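Long-range contact in uncharacterized HTH-type transcriptional regulator SAR2349 (Staphylococcus aureus, PDB 4EM2), which probably binds DNA and regulates transcription as a MarR-family winged helix-turn-helix protein, captured here with salicylate: residues 77-82 with 118-124. Numbering follows the deposited sequence.
With SO4 (sulfate ion), chain F.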
loop_
_atom_site.group_PDB
_atom_site.type_symbol
_atom_site.label_atom_id
_atom_site.label_comp_id
_atom_site.label_asym_id
_atom_site.label_seq_id
_atom_site.Cartn_x
_atom_site.Cartn_y
_atom_site.Cartn_z
ATOM N N GLN A 77 -3.101 -13.557 0.724
ATOM C CA GLN A 77 -4.041 -14.463 0.079
ATOM C C GLN A 77 -3.845 -15.956 0.456
ATOM O O GLN A 77 -2.754 -16.407 0.678
ATOM C CB GLN A 77 -3.990 -14.286 -1.443
ATOM C CG GLN A 77 -2.591 -14.430 -2.056
ATOM C CD GLN A 77 -2.672 -14.538 -3.563
ATOM O OE1 GLN A 77 -3.359 -13.754 -4.212
ATOM N NE2 GLN A 77 -2.011 -15.542 -4.124
ATOM N N PRO A 78 -4.916 -16.724 0.461
ATOM C CA PRO A 78 -6.283 -16.307 0.145
ATOM C C PRO A 78 -6.805 -15.441 1.284
ATOM O O PRO A 78 -6.592 -15.777 2.457
ATOM C CB PRO A 78 -7.023 -17.644 0.025
ATOM C CG PRO A 78 -5.921 -18.634 -0.340
ATOM C CD PRO A 78 -4.825 -18.196 0.580
ATOM N N THR A 79 -7.438 -14.308 0.984
ATOM C CA THR A 79 -7.951 -13.466 2.064
ATOM C C THR A 79 -9.371 -13.014 1.742
ATOM O O THR A 79 -9.941 -13.421 0.702
ATOM C CB THR A 79 -7.016 -12.274 2.374
ATOM O OG1 THR A 79 -7.429 -11.638 3.600
ATOM C CG2 THR A 79 -7.039 -11.246 1.220
ATOM N N THR A 80 -9.980 -12.239 2.643
ATOM C CA THR A 80 -11.381 -11.819 2.442
ATOM C C THR A 80 -11.566 -10.302 2.620
ATOM O O THR A 80 -10.735 -9.667 3.222
ATOM C CB THR A 80 -12.286 -12.488 3.514
ATOM O OG1 THR A 80 -11.916 -11.956 4.799
ATOM C CG2 THR A 80 -12.065 -14.047 3.530
ATOM N N LEU A 81 -12.662 -9.767 2.089
ATOM C CA LEU A 81 -12.956 -8.350 2.236
ATOM C C LEU A 81 -12.860 -8.022 3.714
ATOM O O LEU A 81 -12.291 -7.003 4.071
ATOM C CB LEU A 81 -14.346 -8.009 1.687
ATOM C CG LEU A 81 -14.981 -6.648 2.040
ATOM C CD1 LEU A 81 -14.062 -5.531 1.621
ATOM C CD2 LEU A 81 -16.329 -6.484 1.315
ATOM N N ILE A 82 -13.383 -8.897 4.577
ATOM C CA ILE A 82 -13.306 -8.696 6.040
ATOM C C ILE A 82 -11.876 -8.469 6.548
ATOM O O ILE A 82 -11.585 -7.467 7.227
ATOM C CB ILE A 82 -13.830 -9.926 6.828
ATOM C CG1 ILE A 82 -15.295 -10.204 6.473
ATOM C CG2 ILE A 82 -13.614 -9.735 8.315
ATOM C CD1 ILE A 82 -16.140 -9.008 6.336
ATOM N N ARG A 118 -18.470 -10.549 1.217
ATOM C CA ARG A 118 -17.457 -10.173 2.199
ATOM C C ARG A 118 -16.683 -11.330 2.862
ATOM O O ARG A 118 -15.629 -11.100 3.500
ATOM C CB ARG A 118 -18.096 -9.269 3.266
ATOM C CG ARG A 118 -18.726 -9.985 4.448
ATOM C CD ARG A 118 -19.596 -9.002 5.201
ATOM N NE ARG A 118 -20.547 -8.373 4.278
ATOM C CZ ARG A 118 -21.867 -8.549 4.322
ATOM N NH1 ARG A 118 -22.411 -9.341 5.251
ATOM N NH2 ARG A 118 -22.645 -7.942 3.432
ATOM N N GLN A 119 -17.214 -12.553 2.700
ATOM C CA GLN A 119 -16.638 -13.823 3.232
ATOM C C GLN A 119 -15.857 -14.649 2.149
ATOM O O GLN A 119 -15.102 -15.568 2.473
ATOM C CB GLN A 119 -17.775 -14.737 3.766
ATOM C CG GLN A 119 -18.454 -14.272 5.064
ATOM C CD GLN A 119 -17.508 -14.383 6.235
ATOM O OE1 GLN A 119 -16.283 -14.411 6.049
ATOM N NE2 GLN A 119 -18.052 -14.447 7.447
ATOM N N LYS A 120 -16.072 -14.323 0.875
ATOM C CA LYS A 120 -15.453 -15.036 -0.217
ATOM C C LYS A 120 -13.942 -14.848 -0.277
ATOM O O LYS A 120 -13.413 -13.774 0.045
ATOM C CB LYS A 120 -16.107 -14.593 -1.497
ATOM C CG LYS A 120 -17.612 -14.793 -1.469
ATOM C CD LYS A 120 -18.194 -14.648 -2.866
ATOM C CE LYS A 120 -19.736 -14.686 -2.853
ATOM N NZ LYS A 120 -20.213 -14.645 -4.241
ATOM N N PHE A 121 -13.236 -15.908 -0.632
ATOM C CA PHE A 121 -11.790 -15.812 -0.693
ATOM C C PHE A 121 -11.328 -15.082 -1.938
ATOM O O PHE A 121 -11.918 -15.229 -3.031
ATOM C CB PHE A 121 -11.171 -17.178 -0.593
ATOM C CG PHE A 121 -11.227 -17.725 0.786
ATOM C CD1 PHE A 121 -10.434 -17.170 1.788
ATOM C CD2 PHE A 121 -12.149 -18.727 1.117
ATOM C CE1 PHE A 121 -10.558 -17.598 3.126
ATOM C CE2 PHE A 121 -12.281 -19.154 2.421
ATOM C CZ PHE A 121 -11.491 -18.594 3.443
ATOM N N LEU A 122 -10.292 -14.273 -1.746
ATOM C CA LEU A 122 -9.748 -13.453 -2.823
ATOM C C LEU A 122 -8.284 -13.752 -3.068
ATOM O O LEU A 122 -7.494 -13.837 -2.119
ATOM C CB LEU A 122 -9.864 -11.963 -2.447
ATOM C CG LEU A 122 -11.250 -11.556 -1.933
ATOM C CD1 LEU A 122 -11.178 -10.204 -1.134
ATOM C CD2 LEU A 122 -12.174 -11.447 -3.087
ATOM N N THR A 123 -7.918 -13.879 -4.340
ATOM C CA THR A 123 -6.528 -14.119 -4.681
ATOM C C THR A 123 -6.203 -13.368 -5.960
ATOM O O THR A 123 -7.109 -13.026 -6.717
ATOM C CB THR A 123 -6.259 -15.619 -4.974
ATOM O OG1 THR A 123 -7.225 -16.060 -5.923
ATOM C CG2 THR A 123 -6.307 -16.443 -3.691
ATOM N N LEU A 124 -4.913 -13.151 -6.219
ATOM C CA LEU A 124 -4.531 -12.437 -7.440
ATOM C C LEU A 124 -4.682 -13.327 -8.622
ATOM O O LEU A 124 -4.452 -14.530 -8.524
ATOM C CB LEU A 124 -3.055 -12.016 -7.439
ATOM C CG LEU A 124 -2.475 -11.033 -6.381
ATOM C CD1 LEU A 124 -1.358 -10.216 -7.002
ATOM C CD2 LEU A 124 -3.515 -10.150 -5.813
HETATM S S SO4 F . -22.729 -9.071 0.312
HETATM O O1 SO4 F . -23.980 -8.625 1.080
HETATM O O2 SO4 F . -21.557 -9.095 1.295
HETATM O O3 SO4 F . -22.583 -8.083 -0.791
HETATM O O4 SO4 F . -22.924 -10.497 -0.223
HETATM O O HOH W 1 -2.794 -16.365 -6.980
HETATM O O HOH W 2 -14.102 -11.315 0.432
#
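Gln77 OE1 takes the backbone N-H of Leu124 in the plane of its amide, at 2.6 Å and close to straight (162°), while a water joins Gln77 NE2 to Leu124 O, so the side-chain amide holds Leu124 N directly and Leu124 O through the water. With chi1 at 54°, CG sits between the backbone N and the carbonyl carbon, and from there the extended chain carries the amide across the Thr123 side chain to Leu124. The backbones then meet in a single antiparallel hydrogen-bonded pair: Thr79 N donates to Leu122 O (3.1 Å), and Leu122 N returns a bond of 2.6 Å to Thr79 O. Pro78, after a cis peptide bond, places CB 3.9 Å from Phe121 CD1, an apolar contact. A second water links Leu81 N to Lys120 O. At the far end, Ile82 N bonds weakly to Arg118 O, and a sulfate, probably from the crystallisation liquor, puts an oxygen over one face of the Arg118 guanidinium. Thr80 N-caps helix 81-88, its OG1 bonding Glu83 N. The link from helix 64-76 runs beside strand 122-124 of the wing, joined to it by the bridge. That strand also pairs with strand 108-110, Leu122 touches salicylate, and Leu81 packs onto helix 92-104.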